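Local coordinates for Low molecular weight protein-tyrosine-phosphatase ptpA (Staphylococcus aureus, PDB 3ROF), which hydrolyses phosphotyrosine in proteins and probably acts as a secreted effector that counteracts host defences during infection, at residues A10-G15 and D85-M90; M22-M27 and I39-R44. All coordinates share one frame; numbering follows the deposited sequence. Where two conformers were deposited one is given.

Contact 1 of 2, residues A10-G15 and D85-M90; sequences AFVCLG and DYIVAM. With PO4 (phosphate ion), chain C.
V88 N gives to A10 O at 2.8 Å, the shortest of the backbone bonds that join strands 7-13 and 86-89, two parallel neighbours at the middle of the four-stranded Rossmann-like sheet of low molecular weight phosphatases. A10 N reaches Y86 O at 2.9 Å, and V12 N reaches V88 O, also at 2.9 Å. The last rung, M90 N to V12 O, is weak, and N94 OD1 offers M90 N a second, also weak, acceptor. Beyond the strand the chain turns into the phosphate-binding P-loop, which starts at C13, the nucleophile as inferred from relatives. A phosphate ion occupies this loop: G15 N points almost straight at its O2 (2.9 Å, 175°), L14 N meets the same oxygen weakly, and R19, C18 and I17 bind the ion too. The side chains of F11 and V88 lie side by side and point the same way, CD1 of the ring 3.7 Å from V88 CB, and F11 continues onto S20, A23 and M27 of helix 19-33. On the other sheet face V12 CG2 meets I87 CG2, both also packed on I98 of helix 92-101. M90 closes the end of the pair; its chain, bent at chi2 (-68°), brings CE to 4.0 Å from F11 CD1, while its CG lies 3.9 Å from C13 CB.

Contact 2 of 2, residues M22-M27 and I39-R44; sequences MAEAIM and IKVHSR. With PO4 (phosphate ion), chain D.
E24 and V41 mark the nearest backbone approach between helix 19-33 and strand 39-45, their CA atoms 6.0 Å apart, where the 22-27 and 39-44 axes run nearly antiparallel at 170°, as expected of helix and second strand in a beta-alpha-beta crossover. E24 carries the polar part. Its CG stands anti to the backbone N (chi1 171°) and the chain is extended beyond it, which carries the carboxylate alongside the strand, OE1 at S43. S43 OG donates to E24 OE1 at 2.6 Å, meeting that oxygen nearly end-on. N16 is a second partner of the S43 hydroxyl, and R28 forms a salt bridge with OE2, so both oxygens of this buried carboxylate are engaged; the arginine probably favours its ionised form. On the way the E24 chain passes V41 head to tail, CG 3.8 Å from V41 CG1. At the other branch, in the conformer given, M27 CG lies 3.7 Å from V41 CG2, and the valine meets two side chains about one helical turn apart. H42 and R44 start out on the far side of the strand and grip a second phosphate ion, probably from the crystallisation liquor. H42 ND1 gives to its O3 at 2.6 Å, and R44 NH1 approaches the same oxygen in the guanidinium plane while NH2 donates to O2. R44 NH1 also bonds to S43 O at 3.1 Å, 54° above the carbonyl plane, and D82 pairs with NE. Around the contact, F11 of strand 7-13 touches A23 and M27, helix 132-153 packs on M22, I26, M27 and I39, and helix 57-65 lies against M22, A25 and I26.

From the N terminus, the chain forms strand 7-13, passes through the phosphate-binding loop into helix 19-33 and returns along strand 39-45. Contact 2 closes this short return by laying the helix on its following strand. Only much later does strand 86-89 arrive and form contact 1, closing a larger loop that holds all of contact 2; the two nest without crossing. Strand 7-13 lies between the other two strands, and F11 joins both contacts: its N and O probably bond to H42 O and R44 N, while its ring reaches A23 O with CE2. Together they join the helix of the first beta-alpha-beta unit to its second strand, and its first strand to strand 86-89.

Contact 1 of 2, residues A10-G15 and D85-M90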
ATOM      1  N   ALA A  10      -1.670   5.636   1.166  1.00  5.64           N
ATOM      2  CA  ALA A  10      -0.616   4.799   1.767  1.00  5.15           C
ATOM      3  C   ALA A  10      -1.052   3.376   1.797  1.00  4.51           C
ATOM      4  O   ALA A  10      -2.117   3.070   2.316  1.00  6.48           O
ATOM      5  CB  ALA A  10      -0.299   5.236   3.186  1.00  6.52           C
ATOM      6  N   PHE A  11      -0.204   2.493   1.293  1.00  4.33           N
ATOM      7  CA  PHE A  11      -0.358   1.058   1.522  1.00  3.71           C
ATOM      8  C   PHE A  11       0.331   0.723   2.831  1.00  3.93           C
ATOM      9  O   PHE A  11       1.439   1.200   3.101  1.00  4.77           O
ATOM     10  CB  PHE A  11       0.251   0.279   0.351  1.00  4.37           C
ATOM     11  CG  PHE A  11      -0.459   0.514  -0.938  1.00  4.17           C
ATOM     12  CD1 PHE A  11      -1.674  -0.124  -1.192  1.00  4.57           C
ATOM     13  CD2 PHE A  11       0.048   1.395  -1.879  1.00  5.00           C
ATOM     14  CE1 PHE A  11      -2.340   0.103  -2.389  1.00  5.84           C
ATOM     15  CE2 PHE A  11      -0.601   1.591  -3.074  1.00  5.52           C
ATOM     16  CZ  PHE A  11      -1.795   0.971  -3.334  1.00  5.90           C
ATOM     17  N   VAL A  12      -0.279  -0.176   3.608  1.00  4.36           N
ATOM     18  CA  VAL A  12       0.253  -0.495   4.945  1.00  4.14           C
ATOM     19  C   VAL A  12       0.229  -1.986   5.166  1.00  4.52           C
ATOM     20  O   VAL A  12      -0.788  -2.667   4.953  1.00  5.11           O
ATOM     21  CB  VAL A  12      -0.547   0.185   6.074  1.00  4.84           C
ATOM     22  CG1 VAL A  12       0.060  -0.124   7.417  1.00  6.53           C
ATOM     23  CG2 VAL A  12      -0.596   1.697   5.862  1.00  6.37           C
ATOM     24  N   CYS A  13       1.380  -2.522   5.564  1.00  3.93           N
ATOM     25  CA  CYS A  13       1.535  -3.925   5.904  1.00  4.77           C
ATOM     26  C   CYS A  13       2.229  -3.999   7.262  1.00  4.51           C
ATOM     27  O   CYS A  13       2.148  -3.054   8.024  1.00  4.87           O
ATOM     28  CB  CYS A  13       2.261  -4.714   4.775  1.00  5.43           C
ATOM     29  SG  CYS A  13       3.929  -4.123   4.397  1.00  5.15           S
ATOM     30  N   LEU A  14       2.856  -5.137   7.585  1.00  4.42           N
ATOM     31  CA  LEU A  14       3.523  -5.266   8.887  1.00  4.52           C
ATOM     32  C   LEU A  14       4.940  -4.721   8.822  1.00  4.46           C
ATOM     33  O   LEU A  14       5.337  -3.833   9.589  1.00  5.20           O
ATOM     34  CB  LEU A  14       3.518  -6.728   9.328  1.00  5.60           C
ATOM     35  CG  LEU A  14       4.265  -6.977  10.645  1.00  7.31           C
ATOM     36  CD1 LEU A  14       3.651  -6.223  11.798  1.00  9.42           C
ATOM     37  CD2 LEU A  14       4.339  -8.452  10.950  1.00 12.45           C
ATOM     38  N   GLY A  15       5.729  -5.268   7.898  1.00  5.04           N
ATOM     39  CA  GLY A  15       7.138  -4.945   7.837  1.00  5.60           C
ATOM     40  C   GLY A  15       7.531  -3.779   6.943  1.00  4.97           C
ATOM     41  O   GLY A  15       8.650  -3.266   7.033  1.00  5.51           O
ATOM     42  N   ASP A  85      -5.043  10.498   3.155  1.00  8.18           N
ATOM     43  CA  ASP A  85      -6.416  10.545   2.664  1.00  8.09           C
ATOM     44  C   ASP A  85      -7.020   9.143   2.511  1.00  6.91           C
ATOM     45  O   ASP A  85      -8.212   8.932   2.816  1.00  7.94           O
ATOM     46  CB  ASP A  85      -6.496  11.277   1.337  1.00  9.03           C
ATOM     47  CG  ASP A  85      -6.045  12.709   1.467  1.00 10.12           C
ATOM     48  OD1 ASP A  85      -6.702  13.450   2.206  1.00 19.05           O
ATOM     49  OD2 ASP A  85      -4.994  13.082   0.921  1.00 12.38           O
ATOM     50  N   TYR A  86      -6.202   8.205   2.021  1.00  6.97           N
ATOM     51  CA  TYR A  86      -6.618   6.826   1.828  1.00  6.28           C
ATOM     52  C   TYR A  86      -5.546   5.936   2.397  1.00  5.70           C
ATOM     53  O   TYR A  86      -4.369   6.163   2.120  1.00  7.10           O
ATOM     54  CB  TYR A  86      -6.811   6.501   0.350  1.00  7.67           C
ATOM     55  CG  TYR A  86      -7.833   7.414  -0.286  1.00  7.36           C
ATOM     56  CD1 TYR A  86      -9.192   7.101  -0.269  1.00  8.51           C
ATOM     57  CD2 TYR A  86      -7.442   8.629  -0.849  1.00  7.60           C
ATOM     58  CE1 TYR A  86     -10.137   8.001  -0.777  1.00 10.65           C
ATOM     59  CE2 TYR A  86      -8.373   9.507  -1.366  1.00  8.99           C
ATOM     60  CZ  TYR A  86      -9.701   9.168  -1.339  1.00  9.33           C
ATOM     61  OH  TYR A  86     -10.622  10.053  -1.857  1.00 12.15           O
ATOM     62  N   ILE A  87      -5.947   4.971   3.205  1.00  6.20           N
ATOM     63  CA  ILE A  87      -5.020   4.002   3.821  1.00  6.44           C
ATOM     64  C   ILE A  87      -5.499   2.621   3.385  1.00  6.25           C
ATOM     65  O   ILE A  87      -6.658   2.259   3.632  1.00  7.00           O
ATOM     66  CB  ILE A  87      -4.987   4.125   5.369  1.00  6.09           C
ATOM     67  CG1 ILE A  87      -4.631   5.559   5.777  1.00  8.11           C
ATOM     68  CG2 ILE A  87      -4.003   3.147   5.937  1.00  7.57           C
ATOM     69  CD1 ILE A  87      -4.703   5.780   7.211  1.00 17.96           C
ATOM     70  N   VAL A  88      -4.622   1.855   2.749  1.00  5.14           N
ATOM     71  CA  VAL A  88      -4.999   0.595   2.161  1.00  5.64           C
ATOM     72  C   VAL A  88      -4.123  -0.491   2.808  1.00  4.87           C
ATOM     73  O   VAL A  88      -2.929  -0.624   2.505  1.00  5.16           O
ATOM     74  CB  VAL A  88      -4.839   0.601   0.638  1.00  5.37           C
ATOM     75  CG1 VAL A  88      -5.243  -0.772   0.060  1.00  7.04           C
ATOM     76  CG2 VAL A  88      -5.686   1.732   0.035  1.00  7.32           C
ATOM     77  N   ALA A  89      -4.751  -1.243   3.702  1.00  5.28           N
ATOM     78  CA  ALA A  89      -4.111  -2.280   4.493  1.00  5.44           C
ATOM     79  C   ALA A  89      -4.101  -3.593   3.727  1.00  5.40           C
ATOM     80  O   ALA A  89      -4.978  -3.847   2.913  1.00  6.00           O
ATOM     81  CB  ALA A  89      -4.894  -2.464   5.782  1.00  6.45           C
ATOM     82  N   MET A  90      -3.149  -4.478   4.068  1.00  5.34           N
ATOM     83  CA  MET A  90      -3.095  -5.774   3.415  1.00  5.38           C
ATOM     84  C   MET A  90      -3.952  -6.852   4.062  1.00  5.89           C
ATOM     85  O   MET A  90      -4.585  -7.634   3.332  1.00  6.68           O
ATOM     86  CB  MET A  90      -1.641  -6.224   3.298  1.00  5.20           C
ATOM     87  CG  MET A  90      -0.806  -5.252   2.478  1.00  6.41           C
ATOM     88  SD  MET A  90      -1.321  -5.273   0.745  1.00  6.48           S
ATOM     89  CE  MET A  90      -0.696  -3.708   0.222  1.00 13.07           C
TER
HETATM   90  P   PO4 C 201       5.356  -7.386   4.870  1.00  5.14           P
HETATM   91  O1  PO4 C 201       4.504  -7.522   3.636  1.00  5.18           O
HETATM   92  O2  PO4 C 201       4.532  -7.176   6.121  1.00  5.53           O
HETATM   93  O3  PO4 C 201       6.176  -8.708   5.019  1.00  5.26           O
HETATM   94  O4  PO4 C 201       6.411  -6.317   4.703  1.00  6.16           O

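Contact 2 of 2, residues M22-M27 and I39-R44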
ATOM      1  N   MET A  22       5.571  -3.341  -2.641  1.00  3.86           N
ATOM      2  CA  MET A  22       5.195  -3.818  -3.948  1.00  4.39           C
ATOM      3  C   MET A  22       3.993  -3.030  -4.493  1.00  3.82           C
ATOM      4  O   MET A  22       3.974  -2.588  -5.651  1.00  4.49           O
ATOM      5  CB  MET A  22       4.867  -5.322  -3.921  1.00  4.43           C
ATOM      6  CG  MET A  22       4.812  -5.871  -5.300  1.00  4.79           C
ATOM      7  SD  MET A  22       4.110  -7.531  -5.457  1.00  5.62           S
ATOM      8  CE  MET A  22       5.234  -8.507  -4.467  1.00  7.18           C
ATOM      9  N   ALA A  23       2.970  -2.880  -3.647  1.00  3.76           N
ATOM     10  CA  ALA A  23       1.790  -2.148  -4.029  1.00  4.17           C
ATOM     11  C   ALA A  23       2.106  -0.680  -4.364  1.00  3.95           C
ATOM     12  O   ALA A  23       1.592  -0.133  -5.324  1.00  4.20           O
ATOM     13  CB  ALA A  23       0.722  -2.241  -2.950  1.00  3.97           C
ATOM     14  N   GLU A  24       2.947  -0.039  -3.523  1.00  3.75           N
ATOM     15  CA  GLU A  24       3.307   1.346  -3.754  1.00  4.14           C
ATOM     16  C   GLU A  24       3.927   1.499  -5.125  1.00  4.57           C
ATOM     17  O   GLU A  24       3.582   2.413  -5.880  1.00  4.19           O
ATOM     18  CB  GLU A  24       4.285   1.829  -2.675  1.00  4.87           C
ATOM     19  CG  GLU A  24       4.866   3.176  -2.961  1.00  5.62           C
ATOM     20  CD  GLU A  24       5.930   3.647  -1.996  1.00  5.92           C
ATOM     21  OE1 GLU A  24       6.238   2.985  -0.996  1.00  8.50           O
ATOM     22  OE2 GLU A  24       6.520   4.726  -2.303  1.00  8.10           O
ATOM     23  N   ALA A  25       4.913   0.649  -5.442  1.00  4.17           N
ATOM     24  CA  ALA A  25       5.629   0.795  -6.700  1.00  5.11           C
ATOM     25  C   ALA A  25       4.700   0.555  -7.901  1.00  4.44           C
ATOM     26  O   ALA A  25       4.762   1.268  -8.897  1.00  4.96           O
ATOM     27  CB  ALA A  25       6.796  -0.164  -6.729  1.00  6.56           C
ATOM     28  N   ILE A  26       3.870  -0.481  -7.815  1.00  4.57           N
ATOM     29  CA  ILE A  26       2.944  -0.777  -8.905  1.00  4.58           C
ATOM     30  C   ILE A  26       1.977   0.401  -9.103  1.00  4.45           C
ATOM     31  O   ILE A  26       1.725   0.838 -10.206  1.00  4.78           O
ATOM     32  CB  ILE A  26       2.176  -2.093  -8.638  1.00  4.99           C
ATOM     33  CG1 ILE A  26       3.118  -3.285  -8.675  1.00  5.40           C
ATOM     34  CG2 ILE A  26       0.995  -2.230  -9.606  1.00  5.69           C
ATOM     35  CD1 ILE A  26       2.533  -4.541  -8.098  1.00  6.39           C
ATOM     36  N   MET A  27       1.399   0.887  -8.001  0.66  4.49           N
ATOM     37  CA  MET A  27       0.450   1.988  -8.046  0.66  4.64           C
ATOM     38  C   MET A  27       1.071   3.247  -8.650  0.66  4.65           C
ATOM     39  O   MET A  27       0.472   3.896  -9.523  0.66  5.12           O
ATOM     40  CB  MET A  27      -0.053   2.273  -6.623  0.66  5.76           C
ATOM     41  CG  MET A  27      -1.096   3.364  -6.495  0.66  6.24           C
ATOM     42  SD  MET A  27      -2.694   2.756  -7.038  0.66  7.77           S
ATOM     43  CE  MET A  27      -3.751   4.046  -6.355  0.66 13.73           C
ATOM     44  N   ILE A  39      -2.383  12.039  -7.425  1.00  7.87           N
ATOM     45  CA  ILE A  39      -2.341  11.026  -6.370  1.00  7.97           C
ATOM     46  C   ILE A  39      -0.881  10.702  -6.053  1.00  7.07           C
ATOM     47  O   ILE A  39      -0.129  10.260  -6.933  1.00  8.04           O
ATOM     48  CB  ILE A  39      -3.094   9.749  -6.762  1.00  7.47           C
ATOM     49  CG1 ILE A  39      -4.572  10.050  -7.022  1.00  9.47           C
ATOM     50  CG2 ILE A  39      -2.963   8.702  -5.676  1.00  7.46           C
ATOM     51  CD1 ILE A  39      -5.343   8.883  -7.628  1.00  8.96           C
ATOM     52  N   LYS A  40      -0.498  10.923  -4.798  1.00  6.80           N
ATOM     53  CA  LYS A  40       0.846  10.604  -4.308  1.00  6.18           C
ATOM     54  C   LYS A  40       0.791   9.342  -3.470  1.00  5.53           C
ATOM     55  O   LYS A  40      -0.135   9.187  -2.675  1.00  6.64           O
ATOM     56  CB  LYS A  40       1.384  11.748  -3.463  1.00  8.16           C
ATOM     57  CG  LYS A  40       2.821  11.562  -3.059  1.00 16.37           C
ATOM     58  CD  LYS A  40       3.401  12.761  -2.313  1.00 22.19           C
ATOM     59  CE  LYS A  40       4.839  12.484  -1.881  1.00 35.07           C
ATOM     60  NZ  LYS A  40       5.419  13.593  -1.064  1.00 52.05           N
ATOM     61  N   VAL A  41       1.710   8.410  -3.717  1.00  5.56           N
ATOM     62  CA  VAL A  41       1.674   7.109  -3.082  1.00  5.00           C
ATOM     63  C   VAL A  41       2.761   6.999  -2.020  1.00  5.52           C
ATOM     64  O   VAL A  41       3.882   7.527  -2.195  1.00  6.24           O
ATOM     65  CB  VAL A  41       1.828   6.001  -4.131  1.00  5.31           C
ATOM     66  CG1 VAL A  41       1.419   4.661  -3.546  1.00  6.18           C
ATOM     67  CG2 VAL A  41       0.987   6.273  -5.376  1.00  6.10           C
ATOM     68  N   HIS A  42       2.414   6.303  -0.938  1.00  4.81           N
ATOM     69  CA  HIS A  42       3.294   6.088   0.208  1.00  4.93           C
ATOM     70  C   HIS A  42       3.154   4.653   0.680  1.00  4.49           C
ATOM     71  O   HIS A  42       2.197   3.962   0.315  1.00  4.76           O
ATOM     72  CB  HIS A  42       2.857   6.985   1.365  1.00  6.30           C
ATOM     73  CG  HIS A  42       2.706   8.420   1.007  1.00  6.53           C
ATOM     74  ND1 HIS A  42       3.636   9.391   1.325  1.00 10.32           N
ATOM     75  CD2 HIS A  42       1.689   9.068   0.408  1.00  7.30           C
ATOM     76  CE1 HIS A  42       3.198  10.572   0.919  1.00 10.33           C
ATOM     77  NE2 HIS A  42       2.013  10.402   0.376  1.00  9.09           N
ATOM     78  N   SER A  43       4.013   4.241   1.601  1.00  4.85           N
ATOM     79  CA  SER A  43       3.808   2.990   2.298  1.00  4.99           C
ATOM     80  C   SER A  43       4.392   3.054   3.706  1.00  5.09           C
ATOM     81  O   SER A  43       5.351   3.803   3.966  1.00  5.11           O
ATOM     82  CB  SER A  43       4.395   1.817   1.518  1.00  5.36           C
ATOM     83  OG  SER A  43       5.800   1.917   1.377  1.00  5.38           O
ATOM     84  N   ARG A  44       3.814   2.225   4.582  1.00  4.37           N
ATOM     85  CA  ARG A  44       4.241   2.125   5.957  1.00  4.53           C
ATOM     86  C   ARG A  44       4.101   0.680   6.396  1.00  4.17           C
ATOM     87  O   ARG A  44       3.300  -0.083   5.841  1.00  4.81           O
ATOM     88  CB  ARG A  44       3.360   2.990   6.867  1.00  5.59           C
ATOM     89  CG  ARG A  44       3.376   4.483   6.651  1.00  6.45           C
ATOM     90  CD  ARG A  44       4.722   5.072   6.986  1.00  6.29           C
ATOM     91  NE  ARG A  44       4.721   6.543   7.012  1.00  8.22           N
ATOM     92  CZ  ARG A  44       4.969   7.298   5.961  1.00  8.77           C
ATOM     93  NH1 ARG A  44       5.169   6.756   4.761  1.00  8.73           N
ATOM     94  NH2 ARG A  44       4.957   8.626   6.092  1.00 12.63           N
TER
HETATM   95  P   PO4 D 202       6.813   9.821   2.953  1.00 14.31           P
HETATM   96  O1  PO4 D 202       6.863  10.884   1.883  1.00 23.60           O
HETATM   97  O2  PO4 D 202       6.488  10.467   4.262  1.00 26.09           O
HETATM   98  O3  PO4 D 202       5.700   8.805   2.763  1.00 10.89           O
HETATM   99  O4  PO4 D 202       8.134   9.111   3.127  1.00 17.23           O